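Local atomic coordinates of thermoresistant glucokinase (Janibacter sp. HTCC2649, PDB entry 4EUN), a protein that probably phosphorylates gluconate with ATP, as expected of a bacterial gluconokinase of the P-loop kinase class. Residues 58-63 with 88-93; 127-132 with 172-177; 78-83 with 110-115; 67-72 with 148-153. All coordinates share one frame; numbering follows the deposited sequence. Where two conformers were deposited one is given.

Interactions 1 and 2 both reach the parallel sheet, at its two outermost strands within the chain. Their centres are 20 Å apart on opposite sides of the chain's centre. Interaction 3 shares helix 80-99 with interaction 1, at 13 Å between centres. Interaction 4 is the farthest out, with its centre about 17 Å from that of the chain. It touches interaction 1 where D61 OD2 meets F149 CE2 at 3.6 Å, and interaction 3 where L78 CG meets M72 CG, also at 3.6 Å. In interaction 2 the L131 side chain touches the likely P-loop and lies about 6 Å from a sulfate, probably from the crystallisation liquor. A60 of interaction 1 lies near the same loop.

Interaction 1. Residues 58-63 with 88-93; sequences AEADAF and RSLAEW
W93 sets CG anti to its backbone N (chi1 -179°), while F63 sets CG anti to its carbonyl carbon (chi1 -69°). The two rings then meet as a T-shaped (edge-to-face) pair. F63 gives the edge and W93 the face. The centroid of the F63 ring is 4.9 Å from that of the five-membered ring of W93, and the planes stand at 77°. CE2 and CZ of F63 press on this part of the indole, with F63 CE2 3.6 Å from W93 CG. L90 covers one face of the phenyl ring. Its methyl CD2 lies 3.7 Å from the F63 ring centroid in a CH-pi contact. The same L90 CD2 also reaches A60 CB, at 3.8 Å.

The contact packs helix 80-99 on the end of strand 56-59 and on the short 3-10 turn after it, in a parallel-sheet P-loop kinase fold. A58, on the strand, places CB 3.8 Å from W93 CH2, at the six-membered end of the indole. S89 OG packs at 3.8 Å from F63 CB, but its hydrogen bond goes to the backbone O of W86. The W86 ring in turn gives its NE1 to A60 O, a second tie between helix and turn. The indole N-H of W93 has its partner across the dimer: W93 NE1 bonds to A62 O of the second subunit, and the reciprocal bond also forms.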
loop_
_atom_site.group_PDB
_atom_site.type_symbol
_atom_site.label_atom_id
_atom_site.label_comp_id
_atom_site.label_asym_id
_atom_site.label_seq_id
_atom_site.Cartn_x
_atom_site.Cartn_y
_atom_site.Cartn_z
ATOM N N ALA A 58 -1.696 -4.516 1.127
ATOM C CA ALA A 58 -2.241 -3.849 -0.053
ATOM C C ALA A 58 -3.154 -2.710 0.371
ATOM O O ALA A 58 -3.781 -2.754 1.424
ATOM C CB ALA A 58 -3.008 -4.822 -0.921
ATOM N N GLU A 59 -3.231 -1.700 -0.486
ATOM C CA GLU A 59 -4.072 -0.541 -0.258
ATOM C C GLU A 59 -5.349 -0.727 -1.066
ATOM O O GLU A 59 -5.292 -0.815 -2.290
ATOM C CB GLU A 59 -3.317 0.692 -0.744
ATOM C CG GLU A 59 -3.315 1.824 0.247
ATOM C CD GLU A 59 -4.688 2.421 0.408
ATOM O OE1 GLU A 59 -5.057 2.780 1.547
ATOM O OE2 GLU A 59 -5.403 2.529 -0.612
ATOM N N ALA A 60 -6.493 -0.810 -0.385
ATOM C CA ALA A 60 -7.748 -1.141 -1.063
ATOM C C ALA A 60 -8.206 -0.116 -2.102
ATOM O O ALA A 60 -8.867 -0.490 -3.067
ATOM C CB ALA A 60 -8.873 -1.405 -0.056
ATOM N N ASP A 61 -7.855 1.158 -1.933
ATOM C CA ASP A 61 -8.321 2.164 -2.892
ATOM C C ASP A 61 -7.758 1.896 -4.291
ATOM O O ASP A 61 -8.314 2.361 -5.276
ATOM C CB ASP A 61 -7.982 3.594 -2.449
ATOM C CG ASP A 61 -9.019 4.186 -1.525
ATOM O OD1 ASP A 61 -10.139 3.637 -1.449
ATOM O OD2 ASP A 61 -8.723 5.226 -0.889
ATOM N N ALA A 62 -6.651 1.162 -4.392
ATOM C CA ALA A 62 -6.074 0.918 -5.701
ATOM C C ALA A 62 -6.981 0.015 -6.530
ATOM O O ALA A 62 -6.881 -0.012 -7.755
ATOM C CB ALA A 62 -4.676 0.300 -5.566
ATOM N N PHE A 63 -7.874 -0.701 -5.853
ATOM C CA PHE A 63 -8.821 -1.604 -6.510
ATOM C C PHE A 63 -10.042 -0.863 -7.042
ATOM O O PHE A 63 -10.829 -1.438 -7.793
ATOM C CB PHE A 63 -9.298 -2.690 -5.543
ATOM C CG PHE A 63 -8.241 -3.693 -5.175
ATOM C CD1 PHE A 63 -7.244 -3.373 -4.261
ATOM C CD2 PHE A 63 -8.269 -4.971 -5.714
ATOM C CE1 PHE A 63 -6.280 -4.305 -3.900
ATOM C CE2 PHE A 63 -7.307 -5.913 -5.357
ATOM C CZ PHE A 63 -6.315 -5.579 -4.449
ATOM N N ARG A 88 -16.338 -6.690 -4.004
ATOM C CA ARG A 88 -16.213 -8.040 -4.553
ATOM C C ARG A 88 -14.809 -8.299 -5.083
ATOM O O ARG A 88 -14.312 -9.412 -4.970
ATOM C CB ARG A 88 -17.253 -8.320 -5.643
ATOM C CG ARG A 88 -18.639 -8.643 -5.102
ATOM C CD ARG A 88 -19.568 -9.059 -6.233
ATOM N NE ARG A 88 -19.758 -7.974 -7.192
ATOM C CZ ARG A 88 -20.852 -7.224 -7.261
ATOM N NH1 ARG A 88 -20.940 -6.254 -8.161
ATOM N NH2 ARG A 88 -21.865 -7.453 -6.436
ATOM N N SER A 89 -14.171 -7.288 -5.654
ATOM C CA SER A 89 -12.812 -7.501 -6.171
ATOM C C SER A 89 -11.833 -7.695 -5.018
ATOM O O SER A 89 -10.883 -8.482 -5.128
ATOM C CB SER A 89 -12.378 -6.351 -7.079
ATOM O OG SER A 89 -12.077 -5.197 -6.325
ATOM N N LEU A 90 -12.066 -6.998 -3.909
ATOM C CA LEU A 90 -11.245 -7.176 -2.712
ATOM C C LEU A 90 -11.427 -8.577 -2.140
ATOM O O LEU A 90 -10.452 -9.232 -1.734
ATOM C CB LEU A 90 -11.597 -6.128 -1.649
ATOM C CG LEU A 90 -11.273 -4.681 -2.008
ATOM C CD1 LEU A 90 -11.882 -3.758 -0.973
ATOM C CD2 LEU A 90 -9.764 -4.493 -2.054
ATOM N N ALA A 91 -12.673 -9.045 -2.100
ATOM C CA ALA A 91 -12.967 -10.380 -1.601
ATOM C C ALA A 91 -12.305 -11.426 -2.488
ATOM O O ALA A 91 -11.704 -12.387 -1.997
ATOM C CB ALA A 91 -14.475 -10.611 -1.534
ATOM N N GLU A 92 -12.417 -11.239 -3.801
ATOM C CA GLU A 92 -11.823 -12.176 -4.748
ATOM C C GLU A 92 -10.306 -12.190 -4.642
ATOM O O GLU A 92 -9.696 -13.258 -4.706
ATOM C CB GLU A 92 -12.270 -11.849 -6.175
ATOM C CG GLU A 92 -13.748 -12.146 -6.424
ATOM C CD GLU A 92 -14.262 -11.557 -7.725
ATOM O OE1 GLU A 92 -13.441 -11.057 -8.525
ATOM O OE2 GLU A 92 -15.493 -11.595 -7.945
ATOM N N TRP A 93 -9.701 -11.017 -4.475
ATOM C CA TRP A 93 -8.240 -10.922 -4.354
ATOM C C TRP A 93 -7.776 -11.670 -3.111
ATOM O O TRP A 93 -6.830 -12.458 -3.181
ATOM C CB TRP A 93 -7.815 -9.458 -4.312
ATOM C CG TRP A 93 -6.332 -9.210 -4.209
ATOM C CD1 TRP A 93 -5.451 -9.071 -5.241
ATOM C CD2 TRP A 93 -5.580 -9.009 -3.003
ATOM N NE1 TRP A 93 -4.185 -8.818 -4.752
ATOM C CE2 TRP A 93 -4.238 -8.770 -3.381
ATOM C CE3 TRP A 93 -5.908 -9.011 -1.641
ATOM C CZ2 TRP A 93 -3.222 -8.540 -2.442
ATOM C CZ3 TRP A 93 -4.908 -8.783 -0.710
ATOM C CH2 TRP A 93 -3.570 -8.553 -1.118
#

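Interaction 2. Residues 127-132 with 172-177; sequences DFLHLD and IVLDLR
L129, L131, I172 and L174 form the apolar centre, all on one face of a parallel strand pair. L129 and I172 lie side by side and point the same way, with L129 CD2 3.7 Å from I172 CG1. In L174, chi1 of -57° with an extended chi2 brings CD1 to 3.9 Å from L129 CB. L131 crosses over to L174, its CD1 3.8 Å from L174 CB, and also touches the likely P-loop. Helix 180-191 covers this face, through A187, L183 and W190 among others.

Five backbone hydrogen bonds join strand 127-132 to strand 171-175, the outermost of the sheet within the chain, and to L176 just beyond. L174 N to H130 O is the shortest, at 2.7 Å.

H130, V173, D132 and D175 point to the other face. H130 NE2 gives a 2.8 Å bond to D132 OD2, on the anti side of the carboxylate. R177 grips D175 side-on, with NE on OD1 and NH2 on OD2, the latter a salt bridge of 2.7 Å. R177 N also bonds to D175 OD1, making an Asx turn. Backbone bonds thus join the strands, leucine and isoleucine packing seals one face under helix 180-191, and D175 with R177 fixes the turn that follows.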
loop_
_atom_site.group_PDB
_atom_site.type_symbol
_atom_site.label_atom_id
_atom_site.label_comp_id
_atom_site.label_asym_id
_atom_site.label_seq_id
_atom_site.Cartn_x
_atom_site.Cartn_y
_atom_site.Cartn_z
ATOM N N ASP A 127 -10.420 -10.642 9.749
ATOM C CA ASP A 127 -10.327 -9.975 11.043
ATOM C C ASP A 127 -10.183 -8.488 10.815
ATOM O O ASP A 127 -9.400 -8.062 9.973
ATOM C CB ASP A 127 -9.113 -10.490 11.823
ATOM C CG ASP A 127 -9.177 -11.977 12.091
ATOM O OD1 ASP A 127 -10.188 -12.447 12.664
ATOM O OD2 ASP A 127 -8.214 -12.678 11.718
ATOM N N PHE A 128 -10.943 -7.687 11.559
ATOM C CA PHE A 128 -10.942 -6.251 11.337
ATOM C C PHE A 128 -10.237 -5.498 12.444
ATOM O O PHE A 128 -10.440 -5.782 13.622
ATOM C CB PHE A 128 -12.393 -5.743 11.207
ATOM C CG PHE A 128 -13.050 -6.177 9.938
ATOM C CD1 PHE A 128 -13.661 -7.424 9.843
ATOM C CD2 PHE A 128 -13.010 -5.358 8.815
ATOM C CE1 PHE A 128 -14.238 -7.841 8.644
ATOM C CE2 PHE A 128 -13.585 -5.763 7.620
ATOM C CZ PHE A 128 -14.198 -7.005 7.534
ATOM N N LEU A 129 -9.392 -4.549 12.059
ATOM C CA LEU A 129 -8.846 -3.580 13.001
ATOM C C LEU A 129 -9.515 -2.257 12.669
ATOM O O LEU A 129 -9.304 -1.685 11.600
ATOM C CB LEU A 129 -7.325 -3.469 12.858
ATOM C CG LEU A 129 -6.525 -4.765 12.995
ATOM C CD1 LEU A 129 -5.062 -4.490 12.679
ATOM C CD2 LEU A 129 -6.670 -5.359 14.386
ATOM N N HIS A 130 -10.349 -1.782 13.580
ATOM C CA HIS A 130 -11.112 -0.558 13.341
ATOM C C HIS A 130 -10.397 0.635 13.984
ATOM O O HIS A 130 -10.433 0.808 15.201
ATOM C CB HIS A 130 -12.519 -0.728 13.909
ATOM C CG HIS A 130 -13.363 0.506 13.851
ATOM N ND1 HIS A 130 -14.539 0.618 14.562
ATOM C CD2 HIS A 130 -13.217 1.668 13.170
ATOM C CE1 HIS A 130 -15.074 1.805 14.333
ATOM N NE2 HIS A 130 -14.295 2.465 13.499
ATOM N N LEU A 131 -9.725 1.431 13.153
ATOM C CA LEU A 131 -8.939 2.565 13.619
ATOM C C LEU A 131 -9.825 3.798 13.599
ATOM O O LEU A 131 -10.340 4.194 12.548
ATOM C CB LEU A 131 -7.726 2.760 12.706
ATOM C CG LEU A 131 -6.646 3.776 13.077
ATOM C CD1 LEU A 131 -5.924 3.383 14.349
ATOM C CD2 LEU A 131 -5.662 3.853 11.935
ATOM N N ASP A 132 -10.028 4.406 14.761
ATOM C CA ASP A 132 -10.982 5.489 14.824
ATOM C C ASP A 132 -10.771 6.360 16.049
ATOM O O ASP A 132 -9.984 6.038 16.936
ATOM C CB ASP A 132 -12.389 4.906 14.812
ATOM C CG ASP A 132 -13.380 5.791 14.107
ATOM O OD1 ASP A 132 -13.124 7.006 13.980
ATOM O OD2 ASP A 132 -14.422 5.271 13.668
ATOM N N ILE A 172 -11.331 -5.658 16.512
ATOM C CA ILE A 172 -11.126 -4.794 17.672
ATOM C C ILE A 172 -11.003 -3.333 17.247
ATOM O O ILE A 172 -10.656 -3.034 16.105
ATOM C CB ILE A 172 -9.859 -5.166 18.455
ATOM C CG1 ILE A 172 -8.651 -5.171 17.526
ATOM C CG2 ILE A 172 -10.049 -6.494 19.184
ATOM C CD1 ILE A 172 -7.322 -5.104 18.256
ATOM N N VAL A 173 -11.298 -2.433 18.183
ATOM C CA VAL A 173 -11.146 -1.002 17.961
ATOM C C VAL A 173 -9.759 -0.527 18.392
ATOM O O VAL A 173 -9.251 -0.928 19.442
ATOM C CB VAL A 173 -12.241 -0.206 18.717
ATOM C CG1 VAL A 173 -11.952 1.287 18.676
ATOM C CG2 VAL A 173 -13.590 -0.482 18.110
ATOM N N LEU A 174 -9.148 0.310 17.562
ATOM C CA LEU A 174 -7.865 0.934 17.876
ATOM C C LEU A 174 -8.082 2.446 17.945
ATOM O O LEU A 174 -8.416 3.081 16.932
ATOM C CB LEU A 174 -6.823 0.607 16.802
ATOM C CG LEU A 174 -6.494 -0.864 16.486
ATOM C CD1 LEU A 174 -5.544 -0.998 15.298
ATOM C CD2 LEU A 174 -5.928 -1.564 17.710
ATOM N N ASP A 175 -7.910 3.021 19.133
ATOM C CA ASP A 175 -8.117 4.453 19.326
ATOM C C ASP A 175 -6.925 5.221 18.772
ATOM O O ASP A 175 -5.818 5.109 19.300
ATOM C CB ASP A 175 -8.314 4.754 20.820
ATOM C CG ASP A 175 -8.725 6.186 21.092
ATOM O OD1 ASP A 175 -8.370 7.096 20.310
ATOM O OD2 ASP A 175 -9.417 6.406 22.110
ATOM N N LEU A 176 -7.151 6.000 17.713
ATOM C CA LEU A 176 -6.058 6.654 16.985
ATOM C C LEU A 176 -5.387 7.773 17.776
ATOM O O LEU A 176 -4.395 8.354 17.322
ATOM C CB LEU A 176 -6.531 7.168 15.621
ATOM C CG LEU A 176 -7.740 8.110 15.542
ATOM C CD1 LEU A 176 -7.387 9.545 15.917
ATOM C CD2 LEU A 176 -8.318 8.063 14.139
ATOM N N ARG A 177 -5.927 8.084 18.946
ATOM C CA ARG A 177 -5.277 9.038 19.835
ATOM C C ARG A 177 -4.043 8.419 20.486
ATOM O O ARG A 177 -3.193 9.135 21.014
ATOM C CB ARG A 177 -6.255 9.531 20.899
ATOM C CG ARG A 177 -7.309 10.455 20.336
ATOM C CD ARG A 177 -8.383 10.772 21.352
ATOM N NE ARG A 177 -9.234 9.616 21.617
ATOM C CZ ARG A 177 -10.341 9.654 22.354
ATOM N NH1 ARG A 177 -10.730 10.789 22.900
ATOM N NH2 ARG A 177 -11.052 8.554 22.539
#

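Interaction 3. Residues 78-83 with 110-115; sequences LTDEDR and ALKRTY
D80 and K112 make the salt bridge of this contact, with D80 OD1 2.9 Å from K112 NZ. The lysine chain is extended beyond CG, and its ammonium meets the carboxylate on the syn side, 17° out of plane.

The hydrogen bonds centre on the Y115 hydroxyl. Y115 OH donates to D80 OD1 at a very short 2.5 Å, a length to be read with caution. It accepts from R83 NH1 at 2.8 Å. D80 OD1 thus takes bonds from both the tyrosine and the lysine. The K112 ammonium, and more distantly R83 through the Y115 hydroxyl, would favour the ionised form of D80. A water links the second oxygen across the contact, 2.9 Å from D80 OD2 and 2.7 Å from T114 OG1.

Apolar packing is slight. R83 CD comes to 3.4 Å from Y115 CE2. K112 lays CB over the centre of one face of the same ring. Around it, W84 stacks edge-to-face with Y115, and helix 155-161 touches R83 and K112.

T79 and D82 form a capping box: D82 N bonds to T79 OG1 and T79 N to D82 OD2. The polar cluster therefore sits at the capped N-terminus of helix 80-99, beside the start of helix 113-119.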
loop_
_atom_site.group_PDB
_atom_site.type_symbol
_atom_site.label_atom_id
_atom_site.label_comp_id
_atom_site.label_asym_id
_atom_site.label_seq_id
_atom_site.Cartn_x
_atom_site.Cartn_y
_atom_site.Cartn_z
ATOM N N LEU A 78 -19.413 8.021 -2.629
ATOM C CA LEU A 78 -19.908 6.887 -3.398
ATOM C C LEU A 78 -21.157 6.311 -2.729
ATOM O O LEU A 78 -21.406 6.555 -1.545
ATOM C CB LEU A 78 -18.822 5.814 -3.515
ATOM C CG LEU A 78 -17.505 6.264 -4.142
ATOM C CD1 LEU A 78 -16.562 5.084 -4.312
ATOM C CD2 LEU A 78 -17.740 6.948 -5.485
ATOM N N THR A 79 -21.944 5.562 -3.496
ATOM C CA THR A 79 -23.124 4.873 -2.980
ATOM C C THR A 79 -22.799 3.408 -2.753
ATOM O O THR A 79 -21.709 2.949 -3.111
ATOM C CB THR A 79 -24.287 4.927 -3.990
ATOM O OG1 THR A 79 -23.898 4.235 -5.185
ATOM C CG2 THR A 79 -24.644 6.357 -4.326
ATOM N N ASP A 80 -23.747 2.667 -2.183
ATOM C CA ASP A 80 -23.610 1.217 -2.070
ATOM C C ASP A 80 -23.365 0.613 -3.446
ATOM O O ASP A 80 -22.508 -0.255 -3.599
ATOM C CB ASP A 80 -24.879 0.582 -1.492
ATOM C CG ASP A 80 -25.042 0.808 0.001
ATOM O OD1 ASP A 80 -24.213 1.506 0.613
ATOM O OD2 ASP A 80 -26.035 0.291 0.558
ATOM N N GLU A 81 -24.132 1.064 -4.437
ATOM C CA GLU A 81 -24.020 0.549 -5.801
ATOM C C GLU A 81 -22.618 0.752 -6.383
ATOM O O GLU A 81 -22.087 -0.134 -7.068
ATOM C CB GLU A 81 -25.062 1.192 -6.718
ATOM C CG GLU A 81 -24.972 0.730 -8.165
ATOM C CD GLU A 81 -26.170 1.147 -8.991
ATOM O OE1 GLU A 81 -26.924 2.037 -8.542
ATOM O OE2 GLU A 81 -26.362 0.581 -10.089
ATOM N N ASP A 82 -22.023 1.910 -6.108
ATOM C CA ASP A 82 -20.671 2.202 -6.589
ATOM C C ASP A 82 -19.671 1.249 -5.972
ATOM O O ASP A 82 -18.657 0.909 -6.590
ATOM C CB ASP A 82 -20.253 3.628 -6.216
ATOM C CG ASP A 82 -21.088 4.686 -6.901
ATOM O OD1 ASP A 82 -21.521 4.465 -8.054
ATOM O OD2 ASP A 82 -21.317 5.745 -6.275
ATOM N N ARG A 83 -19.954 0.828 -4.744
ATOM C CA ARG A 83 -18.969 0.093 -3.957
ATOM C C ARG A 83 -19.015 -1.422 -4.098
ATOM O O ARG A 83 -18.003 -2.078 -3.833
ATOM C CB ARG A 83 -19.060 0.465 -2.470
ATOM C CG ARG A 83 -18.631 1.895 -2.154
ATOM C CD ARG A 83 -18.828 2.214 -0.684
ATOM N NE ARG A 83 -18.430 3.584 -0.348
ATOM C CZ ARG A 83 -19.207 4.471 0.267
ATOM N NH1 ARG A 83 -20.445 4.153 0.613
ATOM N NH2 ARG A 83 -18.748 5.688 0.524
ATOM N N ALA A 110 -14.061 3.797 5.190
ATOM C CA ALA A 110 -15.210 3.437 6.022
ATOM C C ALA A 110 -16.024 2.301 5.412
ATOM O O ALA A 110 -16.297 2.296 4.210
ATOM C CB ALA A 110 -16.088 4.631 6.246
ATOM N N LEU A 111 -16.417 1.343 6.243
ATOM C CA LEU A 111 -17.250 0.259 5.762
ATOM C C LEU A 111 -18.509 0.097 6.600
ATOM O O LEU A 111 -18.473 0.191 7.837
ATOM C CB LEU A 111 -16.492 -1.050 5.830
ATOM C CG LEU A 111 -15.159 -1.115 5.095
ATOM C CD1 LEU A 111 -14.453 -2.404 5.471
ATOM C CD2 LEU A 111 -15.398 -1.033 3.606
ATOM N N LYS A 112 -19.615 -0.162 5.911
ATOM C CA LYS A 112 -20.840 -0.598 6.538
ATOM C C LYS A 112 -20.719 -2.071 6.880
ATOM O O LYS A 112 -19.895 -2.769 6.303
ATOM C CB LYS A 112 -21.998 -0.418 5.564
ATOM C CG LYS A 112 -22.276 1.020 5.170
ATOM C CD LYS A 112 -23.568 1.085 4.350
ATOM C CE LYS A 112 -23.854 2.496 3.857
ATOM N NZ LYS A 112 -25.158 2.553 3.130
ATOM N N ARG A 113 -21.561 -2.543 7.798
ATOM C CA ARG A 113 -21.654 -3.973 8.090
ATOM C C ARG A 113 -21.866 -4.820 6.839
ATOM O O ARG A 113 -21.179 -5.823 6.643
ATOM C CB ARG A 113 -22.798 -4.237 9.074
ATOM C CG ARG A 113 -23.240 -5.702 9.129
ATOM C CD ARG A 113 -22.223 -6.515 9.883
ATOM N NE ARG A 113 -22.359 -7.955 9.665
ATOM C CZ ARG A 113 -22.624 -8.834 10.623
ATOM N NH1 ARG A 113 -22.798 -8.425 11.874
ATOM N NH2 ARG A 113 -22.711 -10.123 10.329
ATOM N N THR A 114 -22.813 -4.423 5.991
ATOM C CA THR A 114 -23.053 -5.148 4.735
ATOM C C THR A 114 -21.813 -5.217 3.835
ATOM O O THR A 114 -21.647 -6.187 3.094
ATOM C CB THR A 114 -24.201 -4.537 3.921
ATOM O OG1 THR A 114 -23.935 -3.148 3.697
ATOM C CG2 THR A 114 -25.527 -4.691 4.651
ATOM N N TYR A 115 -20.970 -4.181 3.867
ATOM C CA TYR A 115 -19.735 -4.197 3.080
ATOM C C TYR A 115 -18.792 -5.258 3.628
ATOM O O TYR A 115 -18.133 -5.972 2.862
ATOM C CB TYR A 115 -19.001 -2.851 3.126
ATOM C CG TYR A 115 -19.752 -1.661 2.573
ATOM C CD1 TYR A 115 -20.999 -1.795 1.967
ATOM C CD2 TYR A 115 -19.204 -0.390 2.660
ATOM C CE1 TYR A 115 -21.677 -0.685 1.475
ATOM C CE2 TYR A 115 -19.876 0.718 2.180
ATOM C CZ TYR A 115 -21.106 0.564 1.583
ATOM O OH TYR A 115 -21.775 1.680 1.091
HETATM O O HOH W 1 -25.881 -1.778 2.520
#

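Interaction 4. Residues 67-72 with 148-153; sequences ENIATM and HFMPAS
M72 and M150 meet in the close part of this contact. M150 SD lies 3.6 Å from M72 CB, and its methyl CE follows at 3.9 Å from the same M72 CB. The M150 chain is bent at chi2 (-71°) and again at chi3, which folds CE back over one face of the F149 ring, toward the rim. That methyl lies between the ring and the helix, with M150 CE 3.8 Å from I69 O. I69 adds its branch CG2, which is 3.7 Å from F149 CZ. The two side chains cross at about a right angle. F149 reaches this position with CG anti to the backbone N (chi1 173°). P151 meets the helix backbone rather than a side chain, its CD 3.4 Å from M72 O.

No hydrogen bond crosses between the two segments, which meet by van der Waals packing. The backbone is tied nearby, where F149 O accepts from Q73 NE2, just past the helix segment.

The outer side is looser. E67 lies on the exposed side of the helix, and T71 uses its hydroxyl on its own helix, T71 OG1 to E67 O at 2.9 Å. In the loop, S153 is exposed. Another side of the loop is covered by the second subunit, where H148 and P151 pack on H200 of that chain.

The arrangement is a helix packed against a loop. Helix 66-73 meets the connection between helices 135-142 and 155-161, which, as in related P-loop kinases, probably belongs to the lid region.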
loop_
_atom_site.group_PDB
_atom_site.type_symbol
_atom_site.label_atom_id
_atom_site.label_comp_id
_atom_site.label_asym_id
_atom_site.label_seq_id
_atom_site.Cartn_x
_atom_site.Cartn_y
_atom_site.Cartn_z
ATOM N N GLU A 67 -12.444 6.272 -12.196
ATOM C CA GLU A 67 -13.571 7.190 -12.128
ATOM C C GLU A 67 -14.106 7.320 -10.707
ATOM O O GLU A 67 -14.455 8.417 -10.273
ATOM C CB GLU A 67 -14.679 6.748 -13.078
ATOM C CG GLU A 67 -15.960 7.530 -12.866
ATOM C CD GLU A 67 -16.954 7.367 -13.990
ATOM O OE1 GLU A 67 -18.151 7.228 -13.686
ATOM O OE2 GLU A 67 -16.542 7.393 -15.171
ATOM N N ASN A 68 -14.169 6.215 -9.975
ATOM C CA ASN A 68 -14.627 6.291 -8.587
ATOM C C ASN A 68 -13.665 7.091 -7.708
ATOM O O ASN A 68 -14.097 7.854 -6.844
ATOM C CB ASN A 68 -14.904 4.903 -8.001
ATOM C CG ASN A 68 -16.261 4.348 -8.438
ATOM O OD1 ASN A 68 -17.094 5.075 -8.977
ATOM N ND2 ASN A 68 -16.483 3.063 -8.197
ATOM N N ILE A 69 -12.363 6.929 -7.931
ATOM C CA ILE A 69 -11.384 7.756 -7.229
ATOM C C ILE A 69 -11.604 9.231 -7.556
ATOM O O ILE A 69 -11.653 10.075 -6.660
ATOM C CB ILE A 69 -9.923 7.382 -7.586
ATOM C CG1 ILE A 69 -9.597 5.957 -7.128
ATOM C CG2 ILE A 69 -8.958 8.381 -6.956
ATOM C CD1 ILE A 69 -9.834 5.705 -5.632
ATOM N N ALA A 70 -11.731 9.548 -8.843
ATOM C CA ALA A 70 -11.948 10.940 -9.259
ATOM C C ALA A 70 -13.226 11.546 -8.678
ATOM O O ALA A 70 -13.233 12.719 -8.295
ATOM C CB ALA A 70 -11.942 11.043 -10.770
ATOM N N THR A 71 -14.293 10.750 -8.629
ATOM C CA THR A 71 -15.587 11.200 -8.101
ATOM C C THR A 71 -15.438 11.593 -6.638
ATOM O O THR A 71 -15.898 12.658 -6.222
ATOM C CB THR A 71 -16.649 10.098 -8.260
ATOM O OG1 THR A 71 -16.860 9.856 -9.657
ATOM C CG2 THR A 71 -17.968 10.522 -7.631
ATOM N N MET A 72 -14.777 10.745 -5.856
ATOM C CA MET A 72 -14.541 11.047 -4.453
ATOM C C MET A 72 -13.627 12.246 -4.288
ATOM O O MET A 72 -13.814 13.045 -3.375
ATOM C CB MET A 72 -13.969 9.837 -3.715
ATOM C CG MET A 72 -14.939 8.710 -3.600
ATOM S SD MET A 72 -14.288 7.398 -2.552
ATOM C CE MET A 72 -13.119 6.624 -3.670
ATOM N N HIS A 148 -3.592 16.361 0.219
ATOM C CA HIS A 148 -4.595 15.372 0.568
ATOM C C HIS A 148 -5.036 14.611 -0.665
ATOM O O HIS A 148 -5.313 15.195 -1.715
ATOM C CB HIS A 148 -5.795 16.015 1.268
ATOM C CG HIS A 148 -5.451 16.643 2.583
ATOM N ND1 HIS A 148 -5.462 18.005 2.784
ATOM C CD2 HIS A 148 -5.057 16.090 3.756
ATOM C CE1 HIS A 148 -5.105 18.266 4.030
ATOM N NE2 HIS A 148 -4.854 17.122 4.640
ATOM N N PHE A 149 -5.089 13.295 -0.524
ATOM C CA PHE A 149 -5.572 12.431 -1.583
ATOM C C PHE A 149 -7.089 12.602 -1.715
ATOM O O PHE A 149 -7.633 12.619 -2.824
ATOM C CB PHE A 149 -5.175 10.990 -1.252
ATOM C CG PHE A 149 -5.748 9.977 -2.180
ATOM C CD1 PHE A 149 -5.588 10.104 -3.557
ATOM C CD2 PHE A 149 -6.439 8.883 -1.678
ATOM C CE1 PHE A 149 -6.138 9.166 -4.417
ATOM C CE2 PHE A 149 -6.973 7.930 -2.529
ATOM C CZ PHE A 149 -6.822 8.069 -3.899
ATOM N N MET A 150 -7.760 12.774 -0.579
ATOM C CA MET A 150 -9.210 12.973 -0.551
ATOM C C MET A 150 -9.553 14.277 0.155
ATOM O O MET A 150 -8.848 14.693 1.078
ATOM C CB MET A 150 -9.889 11.804 0.171
ATOM C CG MET A 150 -9.841 10.504 -0.610
ATOM S SD MET A 150 -10.930 10.605 -2.040
ATOM C CE MET A 150 -10.099 9.551 -3.218
ATOM N N PRO A 151 -10.651 14.922 -0.261
ATOM C CA PRO A 151 -10.983 16.219 0.337
ATOM C C PRO A 151 -11.483 16.071 1.764
ATOM O O PRO A 151 -12.137 15.082 2.086
ATOM C CB PRO A 151 -12.113 16.748 -0.559
ATOM C CG PRO A 151 -12.650 15.533 -1.275
ATOM C CD PRO A 151 -11.494 14.597 -1.424
ATOM N N ALA A 152 -11.162 17.045 2.609
ATOM C CA ALA A 152 -11.602 17.054 3.990
ATOM C C ALA A 152 -13.118 16.988 4.113
ATOM O O ALA A 152 -13.637 16.498 5.115
ATOM C CB ALA A 152 -11.065 18.286 4.701
ATOM N N SER A 153 -13.821 17.499 3.102
ATOM C CA SER A 153 -15.280 17.561 3.137
ATOM C C SER A 153 -15.920 16.176 3.149
ATOM O O SER A 153 -17.088 16.036 3.516
ATOM C CB SER A 153 -15.821 18.374 1.956
ATOM O OG SER A 153 -15.597 17.693 0.734
#